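Plu4264 (Photorhabdus luminescens subsp. laumondii, PDB 4MV2) is a dimeric, nickel-binding cupin of unknown function, possibly a metal-dependent enzyme. Local coordinates at residues A[16-21]-A[46-51]; A[37-42]-A[100-105]; A[66-71]-A[89-94]; A[58-63]-A[74-79]. One frame throughout, in Å; residues are numbered along the deposited sequence.

Interaction 1: A[16-21]-A[46-51]. With NI (nickel (II) ion), chain C.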
# COMPACT_ATOMS: atom_id res chain seq x y z
N GLU A 16 17.90 -5.56 -1.25
CA GLU A 16 17.98 -5.36 -2.68
C GLU A 16 17.75 -3.89 -2.97
O GLU A 16 17.11 -3.18 -2.19
CB GLU A 16 16.98 -6.25 -3.42
CG GLU A 16 15.56 -6.08 -3.00
CD GLU A 16 14.60 -6.87 -3.88
OE1 GLU A 16 14.74 -6.82 -5.11
OE2 GLU A 16 13.68 -7.53 -3.35
N TYR A 17 18.32 -3.40 -4.06
CA TYR A 17 18.25 -1.98 -4.38
C TYR A 17 18.78 -1.13 -3.24
O TYR A 17 18.33 -0.01 -3.04
CB TYR A 17 16.82 -1.57 -4.77
CG TYR A 17 16.39 -2.22 -6.07
CD1 TYR A 17 16.75 -1.67 -7.29
CD2 TYR A 17 15.65 -3.39 -6.08
CE1 TYR A 17 16.37 -2.27 -8.49
CE2 TYR A 17 15.26 -3.99 -7.27
CZ TYR A 17 15.62 -3.42 -8.47
OH TYR A 17 15.26 -4.01 -9.67
N ASP A 18 19.74 -1.69 -2.49
CA ASP A 18 20.41 -1.02 -1.40
C ASP A 18 19.45 -0.63 -0.28
O ASP A 18 19.72 0.31 0.51
CB ASP A 18 21.20 0.19 -1.91
CG ASP A 18 22.30 -0.21 -2.88
OD1 ASP A 18 22.78 -1.36 -2.84
OD2 ASP A 18 22.68 0.65 -3.68
N LEU A 19 18.34 -1.34 -0.17
CA LEU A 19 17.42 -1.19 0.95
C LEU A 19 16.95 -2.57 1.39
O LEU A 19 17.32 -3.56 0.78
CB LEU A 19 16.29 -0.23 0.56
CG LEU A 19 15.39 -0.59 -0.63
CD1 LEU A 19 14.54 -1.86 -0.45
CD2 LEU A 19 14.49 0.61 -0.92
N ASP A 20 16.19 -2.62 2.47
CA ASP A 20 15.68 -3.87 2.99
C ASP A 20 14.21 -3.98 2.64
O ASP A 20 13.42 -3.06 2.94
CB ASP A 20 15.88 -3.93 4.51
CG ASP A 20 17.31 -4.14 4.87
OD1 ASP A 20 18.05 -4.76 4.06
OD2 ASP A 20 17.76 -3.63 5.93
N GLY A 21 13.84 -5.05 1.97
CA GLY A 21 12.48 -5.20 1.48
C GLY A 21 11.81 -6.50 1.92
O GLY A 21 12.44 -7.53 2.13
N LYS A 46 21.18 5.51 1.37
CA LYS A 46 20.31 5.81 0.22
C LYS A 46 20.09 4.56 -0.60
O LYS A 46 20.92 3.66 -0.61
CB LYS A 46 20.91 6.91 -0.65
CG LYS A 46 22.23 6.54 -1.27
CD LYS A 46 22.59 7.45 -2.41
CE LYS A 46 22.15 6.91 -3.79
NZ LYS A 46 22.93 5.68 -4.26
N SER A 47 18.97 4.51 -1.33
CA SER A 47 18.67 3.32 -2.16
C SER A 47 19.26 3.42 -3.56
O SER A 47 19.76 4.45 -3.95
CB SER A 47 17.19 3.04 -2.20
OG SER A 47 16.52 4.05 -2.94
N PHE A 48 19.15 2.33 -4.33
CA PHE A 48 19.77 2.21 -5.65
C PHE A 48 18.94 2.90 -6.72
O PHE A 48 17.79 2.64 -6.85
CB PHE A 48 19.91 0.72 -5.99
CG PHE A 48 20.41 0.46 -7.36
CD1 PHE A 48 21.76 0.43 -7.60
CD2 PHE A 48 19.53 0.21 -8.42
CE1 PHE A 48 22.25 0.16 -8.89
CE2 PHE A 48 20.01 -0.06 -9.70
CZ PHE A 48 21.36 -0.08 -9.93
N ARG A 49 19.56 3.76 -7.50
CA ARG A 49 18.82 4.56 -8.48
C ARG A 49 18.46 3.71 -9.70
O ARG A 49 19.33 3.00 -10.25
CB ARG A 49 19.65 5.80 -8.85
CG ARG A 49 18.97 6.75 -9.84
CD ARG A 49 19.80 8.04 -9.96
NE ARG A 49 19.31 9.02 -10.97
CZ ARG A 49 19.76 9.13 -12.24
NH1 ARG A 49 20.70 8.32 -12.72
NH2 ARG A 49 19.24 10.06 -13.04
N HIS A 50 17.18 3.71 -10.09
CA HIS A 50 16.83 3.01 -11.33
C HIS A 50 15.67 3.68 -12.00
O HIS A 50 15.08 4.65 -11.48
CB HIS A 50 16.50 1.53 -11.04
CG HIS A 50 15.17 1.27 -10.39
ND1 HIS A 50 14.67 -0.02 -10.26
CD2 HIS A 50 14.22 2.08 -9.86
CE1 HIS A 50 13.49 0.02 -9.65
NE2 HIS A 50 13.20 1.28 -9.40
N SER A 51 15.28 3.12 -13.14
CA SER A 51 14.12 3.59 -13.87
C SER A 51 13.49 2.42 -14.60
O SER A 51 14.13 1.38 -14.79
CB SER A 51 14.51 4.67 -14.89
OG SER A 51 15.28 4.14 -15.95
NI NI C . 11.16 1.74 -9.05
O HOH W 1 16.05 -2.01 -11.82
O HOH W 2 22.11 1.54 1.15
O HOH W 3 22.85 3.09 -2.57
O HOH W 4 11.42 1.78 -6.99
O HOH W 5 10.68 -0.33 -8.62
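The aromatic ring of Y17 reaches the metal ligand H50 from a type I' turn running from E16 to L19. Y17 and D18 occupy the corner with left-handed backbone angles, which aspartate tolerates well. Y17 carries CG anti to its carbonyl carbon (chi1 -66°), and this lays the ring across H50: Y17 CE1 stops 3.3 Å from H50 ND1, the planes an oblique 65° apart. Next to it, on the same side, F48 CD2 meets Y17 CD1 at the tyrosine's edge at 3.5 Å, since F48 has CG anti to the backbone N. The main chains join here too, F48 N donating to Y17 O (2.8 Å) from above the carbonyl plane. H50 opens the HXHXXXE stretch of the first cupin motif, and H52, E56 and H90 complete the protein ligands of the nickel. H50 CG takes the crowded place between backbone N and carbonyl carbon (chi1 75°), which turns H50 NE2 inward to bind nickel at 2.1 Å. H50 ND1 donates to a water 2.9 Å away; this water lies in the plane of both rings and also bonds Y17 OH, so Y17 meets H50 directly through CE1 and again through this water, as a second-shell residue. D18 OD2 packs against F48 CB, and a second water ties it to K46 O and K46 NZ. L19 CD2 rests on S47 CB, while S47 OG bonds V92 N.

Interaction 2: A[37-42]-A[100-105]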
# COMPACT_ATOMS: atom_id res chain seq x y z
N ALA A 37 6.00 -4.09 -2.20
CA ALA A 37 7.00 -4.39 -1.18
C ALA A 37 6.99 -3.35 -0.08
O ALA A 37 6.85 -2.17 -0.32
CB ALA A 37 8.38 -4.47 -1.77
N TRP A 38 7.19 -3.84 1.14
CA TRP A 38 7.51 -2.96 2.27
C TRP A 38 9.02 -2.75 2.25
O TRP A 38 9.79 -3.71 2.29
CB TRP A 38 7.11 -3.61 3.60
CG TRP A 38 7.22 -2.70 4.81
CD1 TRP A 38 8.37 -2.11 5.31
CD2 TRP A 38 6.16 -2.30 5.66
NE1 TRP A 38 8.05 -1.38 6.43
CE2 TRP A 38 6.71 -1.46 6.65
CE3 TRP A 38 4.79 -2.56 5.67
CZ2 TRP A 38 5.94 -0.91 7.65
CZ3 TRP A 38 4.02 -2.00 6.64
CH2 TRP A 38 4.59 -1.19 7.65
N CYS A 39 9.45 -1.48 2.24
CA CYS A 39 10.86 -1.13 2.09
C CYS A 39 11.31 -0.25 3.24
O CYS A 39 10.59 0.63 3.70
CB CYS A 39 11.04 -0.34 0.81
SG CYS A 39 10.61 -1.27 -0.69
N ILE A 40 12.53 -0.50 3.67
CA ILE A 40 13.19 0.30 4.69
C ILE A 40 14.52 0.76 4.18
O ILE A 40 15.38 -0.04 3.78
CB ILE A 40 13.41 -0.45 6.03
CG1 ILE A 40 12.12 -1.03 6.58
CG2 ILE A 40 14.04 0.53 7.03
CD1 ILE A 40 12.33 -1.92 7.80
N VAL A 41 14.68 2.08 4.17
CA VAL A 41 15.98 2.71 3.90
C VAL A 41 16.58 3.01 5.26
O VAL A 41 16.03 3.80 6.03
CB VAL A 41 15.89 3.93 2.98
CG1 VAL A 41 17.30 4.49 2.71
CG2 VAL A 41 15.20 3.59 1.66
N ARG A 42 17.69 2.37 5.57
CA ARG A 42 18.28 2.42 6.90
C ARG A 42 18.86 3.81 7.17
O ARG A 42 19.11 4.58 6.24
CB ARG A 42 19.33 1.32 7.02
CG ARG A 42 18.74 -0.07 6.89
CD ARG A 42 17.73 -0.37 7.96
NE ARG A 42 17.18 -1.72 7.86
CZ ARG A 42 16.27 -2.21 8.67
NH1 ARG A 42 15.78 -1.47 9.65
NH2 ARG A 42 15.83 -3.46 8.51
N PHE A 100 13.61 4.75 7.57
CA PHE A 100 12.60 5.31 6.68
C PHE A 100 11.84 4.17 6.04
O PHE A 100 12.44 3.33 5.37
CB PHE A 100 13.20 6.19 5.60
CG PHE A 100 12.17 6.71 4.64
CD1 PHE A 100 11.28 7.70 5.06
CD2 PHE A 100 12.05 6.21 3.35
CE1 PHE A 100 10.34 8.20 4.20
CE2 PHE A 100 11.09 6.74 2.50
CZ PHE A 100 10.25 7.71 2.94
N HIS A 101 10.53 4.10 6.30
CA HIS A 101 9.69 3.03 5.80
C HIS A 101 8.74 3.55 4.73
O HIS A 101 8.09 4.59 4.91
CB HIS A 101 8.80 2.46 6.90
CG HIS A 101 9.50 1.83 8.05
ND1 HIS A 101 9.41 0.48 8.30
CD2 HIS A 101 10.25 2.36 9.06
CE1 HIS A 101 10.06 0.21 9.41
NE2 HIS A 101 10.56 1.34 9.90
N PHE A 102 8.57 2.77 3.67
CA PHE A 102 7.53 3.07 2.67
C PHE A 102 7.09 1.77 2.04
O PHE A 102 7.83 0.79 2.05
CB PHE A 102 8.05 4.08 1.61
CG PHE A 102 9.15 3.57 0.72
CD1 PHE A 102 10.46 3.58 1.13
CD2 PHE A 102 8.86 3.17 -0.58
CE1 PHE A 102 11.46 3.16 0.28
CE2 PHE A 102 9.85 2.75 -1.39
CZ PHE A 102 11.16 2.75 -0.96
N TYR A 103 5.89 1.77 1.47
CA TYR A 103 5.38 0.66 0.69
C TYR A 103 5.38 1.08 -0.75
O TYR A 103 4.93 2.16 -1.07
CB TYR A 103 3.96 0.23 1.17
CG TYR A 103 3.70 -1.23 0.89
CD1 TYR A 103 4.03 -2.19 1.81
CD2 TYR A 103 3.21 -1.67 -0.34
CE1 TYR A 103 3.90 -3.56 1.56
CE2 TYR A 103 3.07 -3.01 -0.61
CZ TYR A 103 3.44 -3.96 0.31
OH TYR A 103 3.32 -5.27 -0.02
N THR A 104 5.89 0.23 -1.62
CA THR A 104 5.81 0.49 -3.06
C THR A 104 4.85 -0.51 -3.69
O THR A 104 4.81 -1.67 -3.33
CB THR A 104 7.16 0.46 -3.77
OG1 THR A 104 6.90 0.66 -5.14
CG2 THR A 104 7.93 -0.82 -3.55
N ILE A 105 4.05 -0.01 -4.61
CA ILE A 105 3.16 -0.79 -5.44
C ILE A 105 3.49 -0.46 -6.88
O ILE A 105 3.54 0.69 -7.25
CB ILE A 105 1.67 -0.49 -5.14
CG1 ILE A 105 1.35 -0.83 -3.68
CG2 ILE A 105 0.77 -1.24 -6.11
CD1 ILE A 105 -0.02 -0.43 -3.24
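Antiparallel strands 37-41 and 100-105 pair in the larger sheet of the cupin barrel, with W38, I40, H101 and Y103 on one face and C39, V41, F100 and F102 on the other. W38 sits in a non-hydrogen-bonded pair with Y103, its CB 3.8 Å from Y103 CE1; CG, anti to the backbone N (chi1 -172°), carries the indole out over the sheet. W38 CE3 comes 4.0 Å from Y103 CD1, the side chains crossing at about a right angle. On the opposite rim W38 NE1 gives its hydrogen to H101 ND1 at 3.0 Å, in the plane of both rings although these are nearly perpendicular. W38 CZ2 lies 3.8 Å from H101 ND1, and W10 meets the indole edge-to-face. An indole suits this place, filling apolar space against V60 of the second subunit yet settling a buried imidazole nitrogen. Because ND1 accepts, a neutral H101 would carry its proton on NE2. I40 CG1 lies over one face of the imidazole, 3.9 Å from its centroid, and with W38 NE1 probably limits its rotation. On the other face, F102 takes the crowded chi1 position (67°), bringing its ring under C39, whose CB stands 3.7 Å from the F102 centroid.

Interaction 3: A[66-71]-A[89-94]. With NI (nickel (II) ion), chain C.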
# COMPACT_ATOMS: atom_id res chain seq x y z
N ILE A 66 14.27 12.04 1.45
CA ILE A 66 14.15 12.76 0.19
C ILE A 66 13.94 11.75 -0.92
O ILE A 66 14.73 10.83 -1.06
CB ILE A 66 15.42 13.54 -0.11
CG1 ILE A 66 15.66 14.58 0.98
CG2 ILE A 66 15.33 14.22 -1.46
CD1 ILE A 66 17.05 15.18 0.91
N ILE A 67 12.89 11.94 -1.72
CA ILE A 67 12.74 11.14 -2.93
C ILE A 67 13.29 11.99 -4.06
O ILE A 67 12.75 13.05 -4.36
CB ILE A 67 11.30 10.72 -3.23
CG1 ILE A 67 10.57 10.23 -1.97
CG2 ILE A 67 11.30 9.68 -4.32
CD1 ILE A 67 11.17 9.02 -1.34
N ARG A 68 14.37 11.54 -4.69
CA ARG A 68 14.95 12.26 -5.82
C ARG A 68 14.43 11.60 -7.08
O ARG A 68 14.67 10.42 -7.32
CB ARG A 68 16.47 12.18 -5.76
CG ARG A 68 17.14 12.95 -6.91
CD ARG A 68 18.59 13.23 -6.66
NE ARG A 68 18.75 14.20 -5.57
CZ ARG A 68 19.90 14.50 -4.98
NH1 ARG A 68 21.02 13.87 -5.32
NH2 ARG A 68 19.92 15.39 -4.01
N ILE A 69 13.72 12.39 -7.89
CA ILE A 69 13.11 11.92 -9.12
C ILE A 69 13.63 12.81 -10.24
O ILE A 69 13.34 14.00 -10.28
CB ILE A 69 11.56 11.96 -9.05
CG1 ILE A 69 11.06 11.12 -7.87
CG2 ILE A 69 10.94 11.49 -10.38
CD1 ILE A 69 9.58 11.22 -7.64
N ASN A 70 14.45 12.23 -11.11
CA ASN A 70 15.14 12.99 -12.14
C ASN A 70 15.74 14.24 -11.56
O ASN A 70 15.50 15.36 -12.05
CB ASN A 70 14.19 13.36 -13.27
CG ASN A 70 13.68 12.15 -14.02
OD1 ASN A 70 14.34 11.11 -14.08
ND2 ASN A 70 12.50 12.28 -14.60
N ASP A 71 16.55 14.10 -10.53
CA ASP A 71 17.20 15.33 -10.00
C ASP A 71 16.26 16.50 -9.49
O ASP A 71 16.69 17.66 -9.37
CB ASP A 71 18.19 15.86 -11.03
CG ASP A 71 19.28 14.86 -11.35
OD1 ASP A 71 19.92 14.34 -10.40
OD2 ASP A 71 19.49 14.60 -12.56
N GLU A 89 14.26 8.29 -13.40
CA GLU A 89 15.26 7.79 -12.46
C GLU A 89 14.86 8.20 -11.06
O GLU A 89 14.55 9.36 -10.80
CB GLU A 89 16.64 8.34 -12.79
CG GLU A 89 17.15 7.97 -14.18
CD GLU A 89 17.58 6.50 -14.33
OE1 GLU A 89 17.97 5.86 -13.32
OE2 GLU A 89 17.57 6.00 -15.50
N HIS A 90 14.87 7.25 -10.15
CA HIS A 90 14.43 7.52 -8.81
C HIS A 90 15.21 6.75 -7.83
O HIS A 90 15.60 5.61 -8.10
CB HIS A 90 12.92 7.21 -8.61
CG HIS A 90 12.47 5.86 -9.11
ND1 HIS A 90 12.32 5.57 -10.46
CD2 HIS A 90 12.06 4.74 -8.45
CE1 HIS A 90 11.88 4.33 -10.60
NE2 HIS A 90 11.70 3.81 -9.40
N HIS A 91 15.46 7.40 -6.69
CA HIS A 91 15.94 6.73 -5.48
C HIS A 91 15.55 7.52 -4.21
O HIS A 91 14.99 8.63 -4.28
CB HIS A 91 17.46 6.46 -5.57
CG HIS A 91 18.36 7.65 -5.40
ND1 HIS A 91 18.62 8.56 -6.41
CD2 HIS A 91 19.12 8.03 -4.34
CE1 HIS A 91 19.51 9.44 -5.98
NE2 HIS A 91 19.80 9.16 -4.72
N VAL A 92 15.85 6.91 -3.07
CA VAL A 92 15.43 7.40 -1.77
C VAL A 92 16.67 7.70 -0.94
O VAL A 92 17.59 6.90 -0.88
CB VAL A 92 14.57 6.36 -1.07
CG1 VAL A 92 14.04 6.89 0.25
CG2 VAL A 92 13.39 5.95 -1.98
N ILE A 93 16.69 8.89 -0.33
CA ILE A 93 17.82 9.35 0.48
C ILE A 93 17.35 9.54 1.89
O ILE A 93 16.47 10.36 2.15
CB ILE A 93 18.37 10.70 -0.06
CG1 ILE A 93 18.85 10.54 -1.51
CG2 ILE A 93 19.48 11.24 0.87
CD1 ILE A 93 18.95 11.88 -2.25
N ASN A 94 17.93 8.77 2.81
CA ASN A 94 17.60 8.91 4.22
C ASN A 94 18.80 9.45 4.98
O ASN A 94 19.67 8.68 5.38
CB ASN A 94 17.18 7.58 4.86
CG ASN A 94 16.74 7.74 6.32
OD1 ASN A 94 16.63 8.84 6.85
ND2 ASN A 94 16.55 6.61 6.99
NI NI C . 11.16 1.74 -9.05
O HOH W 6 17.14 9.54 -8.66
O HOH W 4 11.42 1.78 -6.99
O HOH W 5 10.68 -0.33 -8.62
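Strands 66-69 and 90-94 run antiparallel in the smaller sheet of the cupin barrel, and the second carries H90, the histidine of the second cupin motif. I66 and I93 form a hydrogen-bonded pair whose N-H groups each reach the other's carbonyl O at 2.9 Å. R68 and H91 form the next: R68 N donates to H91 O almost along the C=O axis at 3.0 Å, and the return bond from H91 N to R68 O is longer at 3.2 Å. R68 O thus accepts twice, from H91 N and from a water, and the same water serves H91 ND1. Past the strand end, N70 N donates to E89 O, while its side chain, with CG anti to the carbonyl carbon, brings OD1 within 2.9 Å of E89 N; that donor stands above the amide plane. Asparagine suits this spot because it accepts left-handed backbone angles and its side-chain oxygen can replace a main-chain acceptor. On the inner face H90 holds nickel through NE2 at 2.2 Å, and S88 O accepts from ND1. This bond should fix the ring's rotation and make NE2 a better donor to the metal. E89 OE2 bonds S51 OG. R68 bends at chi3 (-69°) to place NE in a salt bridge with D73, and I93 CD1 lies 3.9 Å above the centre of the R68 guanidinium.

Interaction 4: A[58-63]-A[74-79]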
# COMPACT_ATOMS: atom_id res chain seq x y z
N PHE A 58 4.62 5.14 -4.24
CA PHE A 58 5.14 4.94 -2.88
C PHE A 58 4.10 5.51 -1.91
O PHE A 58 3.61 6.63 -2.07
CB PHE A 58 6.42 5.75 -2.63
CG PHE A 58 7.66 5.32 -3.38
CD1 PHE A 58 7.71 4.19 -4.18
CD2 PHE A 58 8.80 6.09 -3.25
CE1 PHE A 58 8.87 3.85 -4.84
CE2 PHE A 58 9.95 5.74 -3.90
CZ PHE A 58 9.98 4.63 -4.67
N ILE A 59 3.86 4.76 -0.85
CA ILE A 59 3.05 5.15 0.30
C ILE A 59 4.07 5.27 1.45
O ILE A 59 4.66 4.28 1.88
CB ILE A 59 1.99 4.06 0.63
CG1 ILE A 59 1.06 3.83 -0.56
CG2 ILE A 59 1.23 4.40 1.88
CD1 ILE A 59 0.35 2.50 -0.48
N VAL A 60 4.25 6.49 1.93
CA VAL A 60 5.28 6.72 2.94
C VAL A 60 4.71 6.38 4.31
O VAL A 60 3.66 6.91 4.70
CB VAL A 60 5.82 8.15 2.87
CG1 VAL A 60 6.88 8.34 3.94
CG2 VAL A 60 6.39 8.43 1.49
N ILE A 61 5.41 5.51 5.03
CA ILE A 61 4.89 4.93 6.26
C ILE A 61 5.46 5.56 7.51
O ILE A 61 4.70 5.81 8.44
CB ILE A 61 5.11 3.38 6.21
CG1 ILE A 61 4.15 2.78 5.19
CG2 ILE A 61 5.04 2.74 7.58
CD1 ILE A 61 4.35 1.34 4.94
N GLN A 62 6.77 5.81 7.60
CA GLN A 62 7.37 6.26 8.85
C GLN A 62 8.71 6.88 8.52
O GLN A 62 9.44 6.40 7.64
CB GLN A 62 7.57 5.07 9.77
CG GLN A 62 8.11 5.38 11.16
CD GLN A 62 8.27 4.05 11.93
OE1 GLN A 62 7.33 3.22 12.00
NE2 GLN A 62 9.42 3.79 12.39
N GLY A 63 9.07 7.92 9.25
CA GLY A 63 10.37 8.56 9.10
C GLY A 63 10.36 9.68 8.10
O GLY A 63 9.27 10.18 7.73
N PHE A 74 12.04 15.67 -3.46
CA PHE A 74 10.75 15.72 -2.78
C PHE A 74 10.97 15.24 -1.34
O PHE A 74 11.09 14.06 -1.11
CB PHE A 74 9.75 14.79 -3.48
CG PHE A 74 9.40 15.23 -4.87
CD1 PHE A 74 10.19 14.85 -5.95
CD2 PHE A 74 8.29 16.02 -5.11
CE1 PHE A 74 9.87 15.27 -7.25
CE2 PHE A 74 7.99 16.45 -6.39
CZ PHE A 74 8.79 16.07 -7.46
N PRO A 75 11.00 16.15 -0.36
CA PRO A 75 10.98 15.68 1.02
C PRO A 75 9.65 15.03 1.34
O PRO A 75 8.60 15.55 0.98
CB PRO A 75 11.16 16.98 1.82
CG PRO A 75 11.68 17.96 0.84
CD PRO A 75 11.10 17.61 -0.43
N VAL A 76 9.72 13.93 2.06
CA VAL A 76 8.52 13.16 2.38
C VAL A 76 8.55 12.64 3.80
O VAL A 76 9.62 12.43 4.40
CB VAL A 76 8.29 11.97 1.43
CG1 VAL A 76 8.03 12.45 -0.01
CG2 VAL A 76 9.44 10.96 1.50
N THR A 77 7.35 12.41 4.32
CA THR A 77 7.19 11.81 5.63
C THR A 77 5.85 11.06 5.67
O THR A 77 5.14 10.95 4.67
CB THR A 77 7.30 12.83 6.73
OG1 THR A 77 7.45 12.15 8.00
CG2 THR A 77 6.11 13.76 6.70
N LYS A 78 5.55 10.47 6.81
CA LYS A 78 4.36 9.64 7.04
C LYS A 78 3.12 10.20 6.39
O LYS A 78 2.74 11.33 6.62
CB LYS A 78 4.11 9.52 8.54
CG LYS A 78 2.92 8.69 8.94
CD LYS A 78 2.61 9.00 10.44
CE LYS A 78 1.50 8.19 11.03
NZ LYS A 78 1.35 8.53 12.46
N GLY A 79 2.49 9.37 5.57
CA GLY A 79 1.24 9.73 4.92
C GLY A 79 1.39 10.22 3.52
O GLY A 79 0.42 10.20 2.77
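Residues 60-63 and 76-79 run 114° apart, so the backbones meet at a point and do not pair as neighbours in a sheet. There G79 N donates to V60 O at 2.9 Å along a nearly straight bond (168°) from above the carbonyl plane. The second link comes from a side chain: T77 OG1, placed anti to its own backbone N, donates to G63 O at 2.7 Å. The V60 side chain packs on V76 and T77. Its CG1 presses on T77 O at 3.2 Å, and CG2 meets V76 CG2 at 4.0 Å, two beta-branched tips crossing obliquely in the interior, where F100 touches both. I61 and Q62 together face H101 in a classic beta bulge, the local irregularity just ahead of G63. K78 lays its CG 3.4 Å from I61 O, then extends fully so that NZ bonds Q62 OE1 of the second subunit, and Q62 OE1 here accepts from K78 NZ of the second subunit. G63 and G79 both have positive phi, where a CB would collide with the carbonyl O of the residue before; they match the last glycine of the first cupin motif and the first of the second. Bonds from a main-chain amide and a hydroxyl thus join the two motif ends without charge, while the lysine's polar end serves the dimer interface.

In the fold
Interactions 1 and 3 supply H50 and H90 to the same nickel and share its two waters; their centres lie 10 Å apart, and the backbone bond from H90 N to H50 O (2.9 Å) sets these ligands side by side. Interaction 2 joins interaction 1 through D20 O and I40 N (2.8 Å) in the larger sheet and by a salt bridge from R42 NE to D20 OD2 (2.8 Å); its T104 OG1 bonds the nickel ligand E56. Interaction 4 is bonded to interaction 2 through I59 N and Y103 O (2.8 Å), and to interaction 3 through I67 N and F74 O (2.9 Å), bridging both sheets. Interactions 2 and 4 also meet the second subunit.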